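Local coordinates for protein methionine-R-sulfoxide reductase (Neisseria meningitidis, PDB 3MMH) that reduces free methionine-R-sulfoxide to methionine, with thioredoxin probably supplying the electrons, as a homodimer of GAF-domain subunits, at residues D10-Y15 with A146-E151; S24-E29 with A37-V42; W49-F54 with P72-R77; T76-G81 with D105-S110; R82-Q87 with G93-G98. All blocks are in the same frame, centred on the assembly; numbering follows the deposited sequence.

Interaction 1 of 5, residues D10-Y15 with A146-E151; sequences DKAALY and ALYLGE
Tyr15 and Tyr148 meet by each laying its CB over the other's ring, and so join the first turns of the N-terminal helix 11-27 to the C-terminal helix 143-165, two neighbours in the helical layer of this GAF fold. The short helical segments run almost parallel, at 12°, with their axes 10.5 Å apart. In both tyrosines the CG lies beside the backbone N (chi1 -82° for Tyr15), which swings the rings into the gap between the helices. They end up nearly parallel but slid past each other, with centroids 5.3 Å apart, so this is hardly a stack of ring on ring. What covers the Tyr15 face is a CH-pi contact: Tyr148 CB sits 3.6 Å from the ring centroid, displaced toward the CG-CD1 bond. Tyr15 CB returns the gesture, resting 3.4 Å from Tyr148 CD2.

Farther out on the Tyr15 ring, Leu149 takes the edge. Its CD2 lies near the ring plane, 3.9 Å from Tyr15 CE1, while its CG comes to 3.5 Å from Tyr15 OH. That hydroxyl finds its polar partner in Asp145, one turn earlier on the same helix as Leu149, and Asp145 also forms a salt bridge with Lys11. Phe47 of helix 32-47 packs against the Tyr15 ring as well. Ala12 adds a lighter touch through its carbonyl, which approaches Tyr148 obliquely. Helix 11-27 is capped at its start by Asp10, whose OD2 accepts from Ala13 N at 3.1 Å, the N-H coming from the anti side but 27° out of the carboxylate plane.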
# COMPACT_ATOMS: atom_id res chain seq x y z
N ASP A 10 14.37 15.66 14.59
CA ASP A 10 15.18 16.11 13.47
C ASP A 10 15.19 15.02 12.43
O ASP A 10 15.31 13.83 12.73
CB ASP A 10 16.63 16.31 13.99
CG ASP A 10 17.63 16.53 12.91
OD1 ASP A 10 17.54 17.62 12.28
OD2 ASP A 10 18.37 15.57 12.59
N LYS A 11 15.11 15.44 11.15
CA LYS A 11 15.04 14.51 10.05
C LYS A 11 16.11 13.45 10.06
O LYS A 11 15.86 12.25 9.95
CB LYS A 11 15.01 15.31 8.72
CG LYS A 11 14.86 14.42 7.48
CD LYS A 11 15.39 15.12 6.19
CE LYS A 11 14.69 16.37 5.82
NZ LYS A 11 15.22 16.84 4.53
N ALA A 12 17.39 13.88 10.10
CA ALA A 12 18.51 12.94 10.05
C ALA A 12 18.45 11.98 11.25
O ALA A 12 18.64 10.76 11.07
CB ALA A 12 19.84 13.70 9.97
N ALA A 13 18.20 12.50 12.44
CA ALA A 13 18.12 11.66 13.61
C ALA A 13 16.99 10.64 13.44
O ALA A 13 17.10 9.51 13.90
CB ALA A 13 17.94 12.51 14.88
N LEU A 14 15.86 11.05 12.84
CA LEU A 14 14.75 10.13 12.67
C LEU A 14 15.10 9.00 11.70
O LEU A 14 14.77 7.85 11.95
CB LEU A 14 13.47 10.88 12.26
CG LEU A 14 12.20 10.03 12.21
CD1 LEU A 14 11.85 9.42 13.51
CD2 LEU A 14 11.04 10.87 11.67
N TYR A 15 15.79 9.30 10.61
CA TYR A 15 16.26 8.22 9.74
C TYR A 15 17.11 7.27 10.52
O TYR A 15 17.03 6.06 10.35
CB TYR A 15 17.05 8.78 8.55
CG TYR A 15 16.22 9.26 7.38
CD1 TYR A 15 15.54 8.32 6.61
CD2 TYR A 15 16.18 10.57 7.00
CE1 TYR A 15 14.85 8.72 5.48
CE2 TYR A 15 15.48 10.98 5.86
CZ TYR A 15 14.81 10.04 5.11
OH TYR A 15 14.15 10.39 3.96
N ALA A 146 18.41 11.70 0.39
CA ALA A 146 19.09 10.90 -0.63
C ALA A 146 19.97 9.88 0.04
O ALA A 146 20.03 8.72 -0.37
CB ALA A 146 19.87 11.83 -1.56
N LEU A 147 20.75 10.25 1.05
CA LEU A 147 21.65 9.33 1.72
C LEU A 147 20.88 8.16 2.36
O LEU A 147 21.17 6.99 2.12
CB LEU A 147 22.50 10.05 2.77
CG LEU A 147 23.54 9.16 3.48
CD1 LEU A 147 24.75 9.02 2.54
CD2 LEU A 147 23.98 9.80 4.82
N TYR A 148 19.93 8.49 3.20
CA TYR A 148 19.24 7.46 3.97
C TYR A 148 18.24 6.67 3.21
O TYR A 148 18.17 5.44 3.39
CB TYR A 148 18.64 8.08 5.25
CG TYR A 148 19.71 8.43 6.25
CD1 TYR A 148 20.56 7.47 6.81
CD2 TYR A 148 19.82 9.72 6.77
CE1 TYR A 148 21.52 7.84 7.74
CE2 TYR A 148 20.77 10.04 7.73
CZ TYR A 148 21.64 9.10 8.18
OH TYR A 148 22.60 9.45 9.14
N LEU A 149 17.53 7.26 2.25
CA LEU A 149 16.68 6.42 1.38
C LEU A 149 17.52 5.60 0.46
O LEU A 149 17.11 4.49 0.08
CB LEU A 149 15.65 7.26 0.62
CG LEU A 149 14.60 7.96 1.51
CD1 LEU A 149 13.79 8.93 0.69
CD2 LEU A 149 13.70 6.92 2.21
N GLY A 150 18.74 6.04 0.10
CA GLY A 150 19.65 5.15 -0.61
C GLY A 150 20.08 3.96 0.20
O GLY A 150 20.15 2.84 -0.34
N GLU A 151 20.31 4.15 1.48
CA GLU A 151 20.62 3.00 2.33
C GLU A 151 19.41 2.10 2.51
O GLU A 151 19.57 0.88 2.53
CB GLU A 151 21.10 3.51 3.70
CG GLU A 151 22.46 4.19 3.73
CD GLU A 151 23.56 3.34 3.10
OE1 GLU A 151 23.64 2.15 3.42
OE2 GLU A 151 24.23 3.85 2.19

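Interaction 2 of 5, residues S24-E29 with A37-V42; sequences SVVADE and ANTAAV
Val26 and Thr39 form the close point here: Val26 CG1 reaches 3.5 Å from Thr39 OG1, the two side chains crossing at about a right angle. Val26 CG1 stands beside its own backbone N and anti to the carbonyl carbon, and in that position it meets the oxygen branch of the threonine rather than the methyl. The hydroxyl is not left without a polar partner against this methyl group, because it is hydrogen-bonded to Asn35 O, a turn back on its own helix. Ile155, Leu152 and Leu156 of helix 143-165 close in on the same pair, Ile155 on Val26 and the two leucines on Thr39.

Helices 11-27 and 32-47 form a helical hairpin with a tight connection, and this contact lies at its closed end, in the helical layer of the GAF fold. One residue back on each helix, the fit slackens. Val25 CG1 comes no nearer than 4.2 Å to Asn38 CB, and no hydrogen bond crosses between the segments. The amide of Asn38, at a chi1 of -91° well away from a staggered value, serves the dimer instead: its ND2 donates to Ala74 O of the second subunit, and Leu73 of that subunit packs on Val25. Ala27 and Asp28 are exposed, whereas Glu29 next to them is buried and forms a salt bridge with Arg77 of the second subunit.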
# COMPACT_ATOMS: atom_id res chain seq x y z
N SER A 24 14.62 -4.54 10.60
CA SER A 24 14.12 -5.61 11.46
C SER A 24 12.79 -6.13 10.97
O SER A 24 12.55 -7.34 10.91
CB SER A 24 13.89 -5.07 12.87
OG SER A 24 13.29 -6.11 13.65
N VAL A 25 11.87 -5.21 10.63
CA VAL A 25 10.54 -5.59 10.21
C VAL A 25 10.61 -6.40 8.90
O VAL A 25 9.98 -7.47 8.81
CB VAL A 25 9.69 -4.32 10.02
CG1 VAL A 25 8.47 -4.58 9.24
CG2 VAL A 25 9.33 -3.62 11.35
N VAL A 26 11.37 -6.01 7.94
CA VAL A 26 11.45 -6.69 6.67
C VAL A 26 12.28 -7.94 6.70
O VAL A 26 12.16 -8.80 5.84
CB VAL A 26 11.81 -5.76 5.50
CG1 VAL A 26 10.80 -4.62 5.36
CG2 VAL A 26 13.19 -5.27 5.57
N ALA A 27 13.12 -8.09 7.74
CA ALA A 27 13.90 -9.27 7.93
C ALA A 27 13.03 -10.50 8.19
O ALA A 27 13.43 -11.62 7.91
CB ALA A 27 14.89 -9.11 9.07
N ASP A 28 11.83 -10.27 8.70
CA ASP A 28 11.01 -11.35 9.24
C ASP A 28 9.88 -11.73 8.28
O ASP A 28 8.91 -12.37 8.68
CB ASP A 28 10.42 -10.94 10.59
CG ASP A 28 11.48 -10.74 11.65
OD1 ASP A 28 12.61 -11.24 11.47
OD2 ASP A 28 11.18 -10.09 12.68
N GLU A 29 10.02 -11.33 7.02
CA GLU A 29 9.04 -11.73 5.97
C GLU A 29 9.79 -11.86 4.66
O GLU A 29 10.76 -11.13 4.43
CB GLU A 29 7.95 -10.69 5.89
CG GLU A 29 6.90 -10.88 4.80
CD GLU A 29 6.23 -12.24 4.85
OE1 GLU A 29 5.57 -12.57 5.87
OE2 GLU A 29 6.41 -13.02 3.88
N ALA A 37 4.94 -2.92 1.31
CA ALA A 37 3.77 -2.33 1.95
C ALA A 37 4.09 -1.88 3.35
O ALA A 37 3.76 -0.74 3.78
CB ALA A 37 2.59 -3.30 1.90
N ASN A 38 4.77 -2.71 4.14
CA ASN A 38 5.11 -2.29 5.51
C ASN A 38 6.20 -1.17 5.48
O ASN A 38 6.17 -0.30 6.35
CB ASN A 38 5.58 -3.46 6.40
CG ASN A 38 4.43 -4.10 7.14
OD1 ASN A 38 3.36 -3.37 7.27
ND2 ASN A 38 4.52 -5.32 7.50
N THR A 39 7.11 -1.19 4.52
CA THR A 39 8.09 -0.11 4.45
C THR A 39 7.43 1.24 4.17
O THR A 39 7.72 2.23 4.81
CB THR A 39 9.16 -0.41 3.35
OG1 THR A 39 9.86 -1.62 3.74
CG2 THR A 39 10.17 0.68 3.23
N ALA A 40 6.46 1.26 3.22
CA ALA A 40 5.71 2.46 2.96
C ALA A 40 5.02 2.92 4.19
O ALA A 40 4.93 4.12 4.52
CB ALA A 40 4.76 2.31 1.79
N ALA A 41 4.41 1.99 4.95
CA ALA A 41 3.72 2.35 6.17
C ALA A 41 4.60 2.97 7.20
O ALA A 41 4.20 3.93 7.91
CB ALA A 41 3.04 1.09 6.78
N VAL A 42 5.80 2.42 7.39
CA VAL A 42 6.74 2.98 8.38
C VAL A 42 7.18 4.40 7.98
O VAL A 42 7.17 5.33 8.80
CB VAL A 42 7.92 2.09 8.65
CG1 VAL A 42 8.88 2.76 9.62
CG2 VAL A 42 7.50 0.78 9.23

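Interaction 3 of 5, residues W49-F54 with P72-R77; sequences WFWVGF and PLACTR. With SME (methionine sulfoxide), chain C.
Pro72 is the bump of this contact, and the hollow that takes it is shaped by Phe50 and Trp51. In the conformer described, Pro72 CG presses to 3.5 Å from Phe50 CZ, and Pro72 CD stands over the Phe50 ring face, 4.2 Å from its centroid and displaced toward the rim. The same CD also abuts the far wall of the hollow, 3.8 Å from Trp51 CD1. Phe50 O forms part of the floor, touching Pro72 CD. Consecutive residues can both turn onto one loop because Phe50 and Trp51 together face Asp134 in a classic beta bulge at the start of strand 51-58, a central strand of the GAF sheet.

Trp51 CG is anti to the backbone N (chi1 -161°), and the indole extends along the loop toward Ala74. Its pyrrole edge meets Pro72 O, which lies in the ring plane 2.9 Å from NE1; at 129° the hydrogen bond is bent and weak. Ala74 CB nestles obliquely beside the NE1-CZ2 side, 3.6 Å from Trp51 CZ2. With Pro72 O and Ala74 CB along that side, the indole offers one face to the substrate: the methyl CE of methionine sulfoxide sits over the six-membered ring of the indole, 3.4 Å above the plane. Cys75, the next residue of the loop, is in a disulfide with Cys109, and Pro72 packs on Glu45 of the second subunit.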
# COMPACT_ATOMS: atom_id res chain seq x y z
N TRP A 49 5.06 12.30 4.92
CA TRP A 49 5.08 12.81 3.58
C TRP A 49 3.72 12.63 2.97
O TRP A 49 2.99 11.71 3.24
CB TRP A 49 6.14 12.07 2.74
CG TRP A 49 7.54 12.26 3.19
CD1 TRP A 49 8.12 13.42 3.62
CD2 TRP A 49 8.53 11.26 3.30
NE1 TRP A 49 9.44 13.22 3.95
CE2 TRP A 49 9.72 11.91 3.74
CE3 TRP A 49 8.60 9.91 3.05
CZ2 TRP A 49 10.92 11.21 3.91
CZ3 TRP A 49 9.80 9.25 3.23
CH2 TRP A 49 10.97 9.88 3.66
N PHE A 50 3.40 13.49 2.01
CA PHE A 50 2.14 13.43 1.26
C PHE A 50 1.95 12.08 0.54
O PHE A 50 0.81 11.55 0.55
CB PHE A 50 2.17 14.55 0.20
CG PHE A 50 0.97 14.65 -0.65
CD1 PHE A 50 -0.28 15.03 -0.13
CD2 PHE A 50 1.07 14.40 -2.01
CE1 PHE A 50 -1.42 15.08 -0.93
CE2 PHE A 50 -0.06 14.48 -2.82
CZ PHE A 50 -1.22 14.93 -2.28
N TRP A 51 2.98 11.53 -0.05
CA TRP A 51 2.91 10.29 -0.73
C TRP A 51 4.21 9.60 -0.57
O TRP A 51 5.28 10.20 -0.72
CB TRP A 51 2.60 10.55 -2.24
CG TRP A 51 2.07 9.41 -3.04
CD1 TRP A 51 0.73 9.21 -3.31
CD2 TRP A 51 2.78 8.31 -3.65
NE1 TRP A 51 0.61 8.09 -4.07
CE2 TRP A 51 1.83 7.51 -4.30
CE3 TRP A 51 4.13 7.96 -3.76
CZ2 TRP A 51 2.16 6.38 -5.02
CZ3 TRP A 51 4.48 6.83 -4.44
CH2 TRP A 51 3.50 6.04 -5.06
N VAL A 52 4.20 8.29 -0.35
CA VAL A 52 5.43 7.51 -0.31
C VAL A 52 5.13 6.06 -0.72
O VAL A 52 4.18 5.47 -0.19
CB VAL A 52 6.20 7.58 1.02
CG1 VAL A 52 5.33 7.18 2.21
CG2 VAL A 52 7.50 6.82 0.97
N GLY A 53 5.92 5.50 -1.59
CA GLY A 53 5.67 4.17 -2.06
C GLY A 53 6.55 3.74 -3.16
O GLY A 53 7.65 4.32 -3.36
N PHE A 54 6.14 2.74 -3.91
CA PHE A 54 6.99 2.04 -4.87
C PHE A 54 6.32 1.90 -6.21
O PHE A 54 5.09 1.67 -6.27
CB PHE A 54 7.38 0.68 -4.33
CG PHE A 54 8.15 0.74 -3.03
CD1 PHE A 54 9.51 0.91 -3.04
CD2 PHE A 54 7.49 0.77 -1.81
CE1 PHE A 54 10.18 1.02 -1.82
CE2 PHE A 54 8.16 0.86 -0.60
CZ PHE A 54 9.53 1.03 -0.65
N PRO A 72 -2.59 9.64 -1.56
CA PRO A 72 -3.71 9.60 -2.51
C PRO A 72 -3.43 8.73 -3.73
O PRO A 72 -2.27 8.48 -4.08
CB PRO A 72 -3.93 11.08 -2.85
CG PRO A 72 -2.57 11.68 -2.64
CD PRO A 72 -2.03 11.00 -1.42
N LEU A 73 -4.45 8.59 -4.56
CA LEU A 73 -4.36 7.47 -5.61
C LEU A 73 -3.39 8.13 -6.56
O LEU A 73 -3.16 9.34 -6.62
CB LEU A 73 -5.72 7.22 -6.27
CG LEU A 73 -6.31 8.41 -7.03
CD1 LEU A 73 -5.80 8.43 -8.46
CD2 LEU A 73 -7.83 8.37 -6.99
N ALA A 74 -2.79 7.26 -7.35
CA ALA A 74 -1.69 7.57 -8.22
C ALA A 74 -1.82 6.94 -9.56
O ALA A 74 -2.60 6.00 -9.79
CB ALA A 74 -0.31 7.12 -7.58
N CYS A 75 -1.06 7.43 -10.52
CA CYS A 75 -0.86 6.83 -11.85
C CYS A 75 -0.42 5.42 -11.73
O CYS A 75 0.49 5.16 -10.95
CB CYS A 75 0.21 7.56 -12.69
SG CYS A 75 0.02 9.39 -12.81
N THR A 76 -0.94 4.47 -12.50
CA THR A 76 -0.52 3.10 -12.40
C THR A 76 0.71 2.73 -13.19
O THR A 76 1.34 1.76 -12.85
CB THR A 76 -1.63 2.08 -12.60
OG1 THR A 76 -2.04 2.16 -13.96
CG2 THR A 76 -2.82 2.32 -11.63
N ARG A 77 1.01 3.52 -14.20
CA ARG A 77 2.05 3.23 -15.16
C ARG A 77 2.87 4.43 -15.52
O ARG A 77 2.35 5.41 -15.83
CB ARG A 77 1.49 2.56 -16.43
CG ARG A 77 1.08 1.13 -16.14
CD ARG A 77 0.49 0.34 -17.23
NE ARG A 77 0.19 -1.00 -16.69
CZ ARG A 77 0.91 -2.11 -16.76
NH1 ARG A 77 2.07 -2.15 -17.39
NH2 ARG A 77 0.44 -3.21 -16.21
N SME C . 5.87 12.39 -9.84
CA SME C . 6.25 11.07 -10.40
CB SME C . 5.03 10.17 -10.68
CG SME C . 4.53 9.34 -9.49
S SME C . 3.54 10.26 -8.38
OE SME C . 3.93 11.61 -7.99
CE SME C . 3.26 9.06 -7.15
C SME C . 7.11 11.25 -11.62
O SME C . 7.58 10.23 -12.14
OXT SME C . 7.36 12.44 -12.05

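Interaction 4 of 5, residues T76-G81 with D105-S110; sequences TRIPFG and DHIACS. With SME (methionine sulfoxide), chain C.
The substrate pocket is closed on one side by this contact, where Ile78 of the sheet-edge strand meets Ile107 of the loop that lies along the bound methionine sulfoxide. Ile78 CG2 and Ile107 CD1 touch at 3.7 Å; the two isoleucines lie side by side, pointing opposite ways. With Ile78 CG2 anti to the backbone N and CG1 beside it (chi1 -60°), CG2 meets Ile107 while CD1, ending the CG1 branch, comes 3.7 Å from CB of the substrate. Ile107 holds the amino acid end with its backbone: its N donates to the carboxylate OXT over 2.9 Å, nearly straight at 166°, and its O accepts from the substrate amino group at 2.8 Å. Cys109, two residues on, places SG 3.6 Å from the sulfoxide sulphur.

At the Gly81 end the segments meet through a water, which donates to Gly81 O at 2.8 Å and to Asp105 OD2 at 2.7 Å. That carboxylate oxygen also forms a salt bridge with Arg82. Strand 77-79 lies beside strand 63-70 at one margin of the sheet, the loop follows strand 95-97 and leads to strand 115-123, and helix 83-91 packs against both partners, with Cys85 on Ile78 and Val84 on His106.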
# COMPACT_ATOMS: atom_id res chain seq x y z
N THR A 76 -0.94 4.47 -12.50
CA THR A 76 -0.52 3.10 -12.40
C THR A 76 0.71 2.73 -13.19
O THR A 76 1.34 1.76 -12.85
CB THR A 76 -1.63 2.08 -12.60
OG1 THR A 76 -2.04 2.16 -13.96
CG2 THR A 76 -2.82 2.32 -11.63
N ARG A 77 1.01 3.52 -14.20
CA ARG A 77 2.05 3.23 -15.16
C ARG A 77 2.87 4.43 -15.52
O ARG A 77 2.35 5.41 -15.83
CB ARG A 77 1.49 2.56 -16.43
CG ARG A 77 1.08 1.13 -16.14
CD ARG A 77 0.49 0.34 -17.23
NE ARG A 77 0.19 -1.00 -16.69
CZ ARG A 77 0.91 -2.11 -16.76
NH1 ARG A 77 2.07 -2.15 -17.39
NH2 ARG A 77 0.44 -3.21 -16.21
N ILE A 78 4.19 4.30 -15.47
CA ILE A 78 5.13 5.37 -15.87
C ILE A 78 6.10 4.75 -16.90
O ILE A 78 6.86 3.85 -16.58
CB ILE A 78 5.88 5.96 -14.64
CG1 ILE A 78 4.87 6.56 -13.63
CG2 ILE A 78 6.83 7.07 -15.11
CD1 ILE A 78 5.50 6.95 -12.36
N PRO A 79 6.10 5.26 -18.13
CA PRO A 79 7.03 4.75 -19.11
C PRO A 79 8.50 4.96 -18.71
O PRO A 79 8.85 6.01 -18.16
CB PRO A 79 6.68 5.51 -20.39
CG PRO A 79 5.33 6.00 -20.16
CD PRO A 79 5.20 6.27 -18.71
N PHE A 80 9.36 4.04 -19.20
CA PHE A 80 10.81 4.27 -19.10
C PHE A 80 11.15 5.69 -19.57
O PHE A 80 10.72 6.10 -20.63
CB PHE A 80 11.55 3.27 -20.01
CG PHE A 80 13.01 3.45 -20.03
CD1 PHE A 80 13.78 2.98 -19.01
CD2 PHE A 80 13.63 4.19 -21.04
CE1 PHE A 80 15.12 3.16 -18.99
CE2 PHE A 80 14.97 4.43 -21.02
CZ PHE A 80 15.77 3.93 -20.00
N GLY A 81 11.97 6.39 -18.81
CA GLY A 81 12.48 7.70 -19.15
C GLY A 81 11.57 8.85 -18.97
O GLY A 81 12.02 9.97 -19.18
N ASP A 105 9.75 17.54 -17.32
CA ASP A 105 8.90 16.34 -17.53
C ASP A 105 8.41 15.62 -16.24
O ASP A 105 8.18 14.43 -16.27
CB ASP A 105 9.58 15.33 -18.45
CG ASP A 105 8.67 14.24 -19.00
OD1 ASP A 105 7.52 14.57 -19.38
OD2 ASP A 105 9.07 13.05 -19.05
N HIS A 106 8.24 16.32 -15.14
CA HIS A 106 7.57 15.82 -13.95
C HIS A 106 6.17 15.33 -14.34
O HIS A 106 5.45 16.00 -15.11
CB HIS A 106 7.52 16.93 -12.89
CG HIS A 106 6.73 16.57 -11.69
ND1 HIS A 106 5.46 17.04 -11.50
CD2 HIS A 106 6.99 15.75 -10.64
CE1 HIS A 106 4.97 16.57 -10.37
NE2 HIS A 106 5.87 15.75 -9.84
N ILE A 107 5.81 14.17 -13.79
CA ILE A 107 4.48 13.65 -13.98
C ILE A 107 3.68 13.98 -12.69
O ILE A 107 3.97 13.43 -11.61
CB ILE A 107 4.50 12.17 -14.33
CG1 ILE A 107 5.23 11.87 -15.61
CG2 ILE A 107 3.07 11.60 -14.31
CD1 ILE A 107 5.42 10.40 -15.84
N ALA A 108 2.64 14.78 -12.85
CA ALA A 108 1.83 15.24 -11.75
C ALA A 108 0.61 14.31 -11.49
O ALA A 108 -0.52 14.67 -11.78
CB ALA A 108 1.42 16.77 -11.91
N CYS A 109 0.77 13.15 -10.86
CA CYS A 109 -0.37 12.23 -10.58
C CYS A 109 -1.29 12.91 -9.58
O CYS A 109 -2.47 12.63 -9.57
CB CYS A 109 0.04 10.81 -10.09
SG CYS A 109 1.21 10.02 -11.17
N SER A 110 -0.73 13.73 -8.70
CA SER A 110 -1.53 14.67 -7.93
C SER A 110 -1.14 16.04 -8.25
O SER A 110 0.06 16.33 -8.34
CB SER A 110 -1.33 14.40 -6.45
OG SER A 110 -1.92 15.40 -5.67
N SME C . 5.87 12.39 -9.84
CA SME C . 6.25 11.07 -10.40
CB SME C . 5.03 10.17 -10.68
CG SME C . 4.53 9.34 -9.49
S SME C . 3.54 10.26 -8.38
OE SME C . 3.93 11.61 -7.99
CE SME C . 3.26 9.06 -7.15
C SME C . 7.11 11.25 -11.62
O SME C . 7.58 10.23 -12.14
OXT SME C . 7.36 12.44 -12.05
O HOH W 1 11.75 12.70 -18.98

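Interaction 5 of 5, residues R82-Q87 with G93-G98; sequences RGVCGQ and GTVVVG. With SME (methionine sulfoxide), chain C.
Val84 and Val95 mark the closest backbone approach between helix 83-87 and strand 95-97, which run nearly antiparallel at 155° with their axes 9.2 Å apart. Val84 CG1 is the knuckle of the contact. It touches Val95 CG1 at 3.7 Å and Val97 CG2 at 3.9 Å, so it bears on two residues from the same face of the strand. Toward Val95 the approach is oblique; toward Val97 the valines reach tip to tip. Having its CG1 anti to the backbone N (chi1 -174°) directs that methyl at the strand, while CG2, beside the N, lies against both Val97 and the substrate.

The helix packs on the face of the GAF sheet near its 95-97 margin and presents its first turn to methionine sulfoxide. Val84 N donates to the carboxylate OXT at 2.8 Å, and Cys85 N to the other oxygen, O, also at 2.8 Å but straighter (168°). Two consecutive amides thus grip the two oxygens separately, and the helix N-terminus probably adds a favourable field for the negative charge. Gly83 backs this corner with its CA 3.5 Å from OXT. Along the helix, the Gln87 backbone passes Val95 CG2 at 4.4 Å from its C, and its side chain is hydrogen-bonded through OE1 to His103 NE2 and through NE2 to Pro104 O.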
# COMPACT_ATOMS: atom_id res chain seq x y z
N ARG A 82 10.30 8.63 -18.59
CA ARG A 82 9.34 9.72 -18.42
C ARG A 82 9.16 9.97 -16.93
O ARG A 82 9.14 9.02 -16.11
CB ARG A 82 8.03 9.28 -19.03
CG ARG A 82 8.07 9.05 -20.57
CD ARG A 82 8.42 10.28 -21.37
NE ARG A 82 7.69 11.49 -20.97
CZ ARG A 82 6.56 11.85 -21.54
NH1 ARG A 82 5.98 11.14 -22.44
NH2 ARG A 82 5.95 12.96 -21.15
N GLY A 83 8.94 11.22 -16.57
CA GLY A 83 8.74 11.60 -15.19
C GLY A 83 10.03 11.53 -14.38
O GLY A 83 11.01 11.02 -14.83
N VAL A 84 9.95 12.02 -13.13
CA VAL A 84 11.09 11.83 -12.22
C VAL A 84 11.39 10.30 -12.09
O VAL A 84 12.53 9.92 -11.99
CB VAL A 84 10.82 12.51 -10.89
CG1 VAL A 84 12.02 12.47 -9.99
CG2 VAL A 84 10.36 13.97 -11.07
N CYS A 85 10.33 9.51 -11.96
CA CYS A 85 10.51 8.08 -11.76
C CYS A 85 11.21 7.39 -12.96
O CYS A 85 12.14 6.66 -12.76
CB CYS A 85 9.21 7.41 -11.47
SG CYS A 85 8.49 7.75 -9.83
N GLY A 86 10.72 7.71 -14.17
CA GLY A 86 11.34 7.13 -15.33
C GLY A 86 12.71 7.65 -15.60
O GLY A 86 13.57 6.94 -16.19
N GLN A 87 12.98 8.92 -15.24
CA GLN A 87 14.33 9.47 -15.27
C GLN A 87 15.29 8.81 -14.32
O GLN A 87 16.46 8.54 -14.70
CB GLN A 87 14.34 10.95 -14.98
CG GLN A 87 13.69 11.80 -16.04
CD GLN A 87 13.29 13.19 -15.59
OE1 GLN A 87 13.62 13.63 -14.49
NE2 GLN A 87 12.56 13.87 -16.45
N GLY A 93 20.11 6.23 -11.03
CA GLY A 93 20.44 6.88 -9.80
C GLY A 93 19.37 7.74 -9.25
O GLY A 93 18.39 8.01 -9.95
N THR A 94 19.54 8.18 -8.03
CA THR A 94 18.58 9.03 -7.29
C THR A 94 18.38 10.37 -7.94
O THR A 94 19.36 10.91 -8.48
CB THR A 94 19.05 9.16 -5.85
OG1 THR A 94 19.00 7.86 -5.30
CG2 THR A 94 18.21 10.12 -5.03
N VAL A 95 17.13 10.83 -7.99
CA VAL A 95 16.79 12.16 -8.45
C VAL A 95 16.06 12.87 -7.31
O VAL A 95 15.05 12.36 -6.81
CB VAL A 95 15.93 12.11 -9.69
CG1 VAL A 95 15.59 13.50 -10.21
CG2 VAL A 95 16.54 11.30 -10.86
N VAL A 96 16.58 14.03 -6.91
CA VAL A 96 15.96 14.92 -5.89
C VAL A 96 15.42 16.14 -6.59
O VAL A 96 16.18 16.79 -7.33
CB VAL A 96 16.94 15.28 -4.77
CG1 VAL A 96 16.24 16.20 -3.74
CG2 VAL A 96 17.56 14.06 -4.14
N VAL A 97 14.16 16.49 -6.31
CA VAL A 97 13.48 17.59 -6.97
C VAL A 97 12.98 18.54 -5.88
O VAL A 97 12.09 18.23 -5.14
CB VAL A 97 12.30 17.11 -7.88
CG1 VAL A 97 11.62 18.28 -8.51
CG2 VAL A 97 12.80 16.10 -8.91
N GLY A 98 13.54 19.75 -5.86
CA GLY A 98 13.19 20.76 -4.94
C GLY A 98 11.88 21.42 -5.25
O GLY A 98 11.17 21.87 -4.34
N SME C . 5.87 12.39 -9.84
CA SME C . 6.25 11.07 -10.40
CB SME C . 5.03 10.17 -10.68
CG SME C . 4.53 9.34 -9.49
S SME C . 3.54 10.26 -8.38
OE SME C . 3.93 11.61 -7.99
CE SME C . 3.26 9.06 -7.15
C SME C . 7.11 11.25 -11.62
O SME C . 7.58 10.23 -12.14
OXT SME C . 7.36 12.44 -12.05

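In the fold
Interactions 3, 4 and 5 surround methionine sulfoxide: interaction 3 faces its methyl end, interactions 4 and 5 share its carboxylate, and interaction 4 also takes the amino group. Interactions 3 and 4, centres 11 Å apart, are tied by the Cys75 SG–Cys109 SG disulfide (2.1 Å); interactions 4 and 5, centres 10 Å apart, by the salt bridge from Asp105 OD2 to Arg82 NE (2.8 Å). Interactions 1 and 2 belong to the helical layer and share helix 11-27. Interaction 1 touches interaction 3, Tyr15 OH lying 3.2 Å from Trp49 CH2. Interaction 2 packs on Val52 and Phe54, and also meets the 72-77 loop of the second subunit, which carries Cys75.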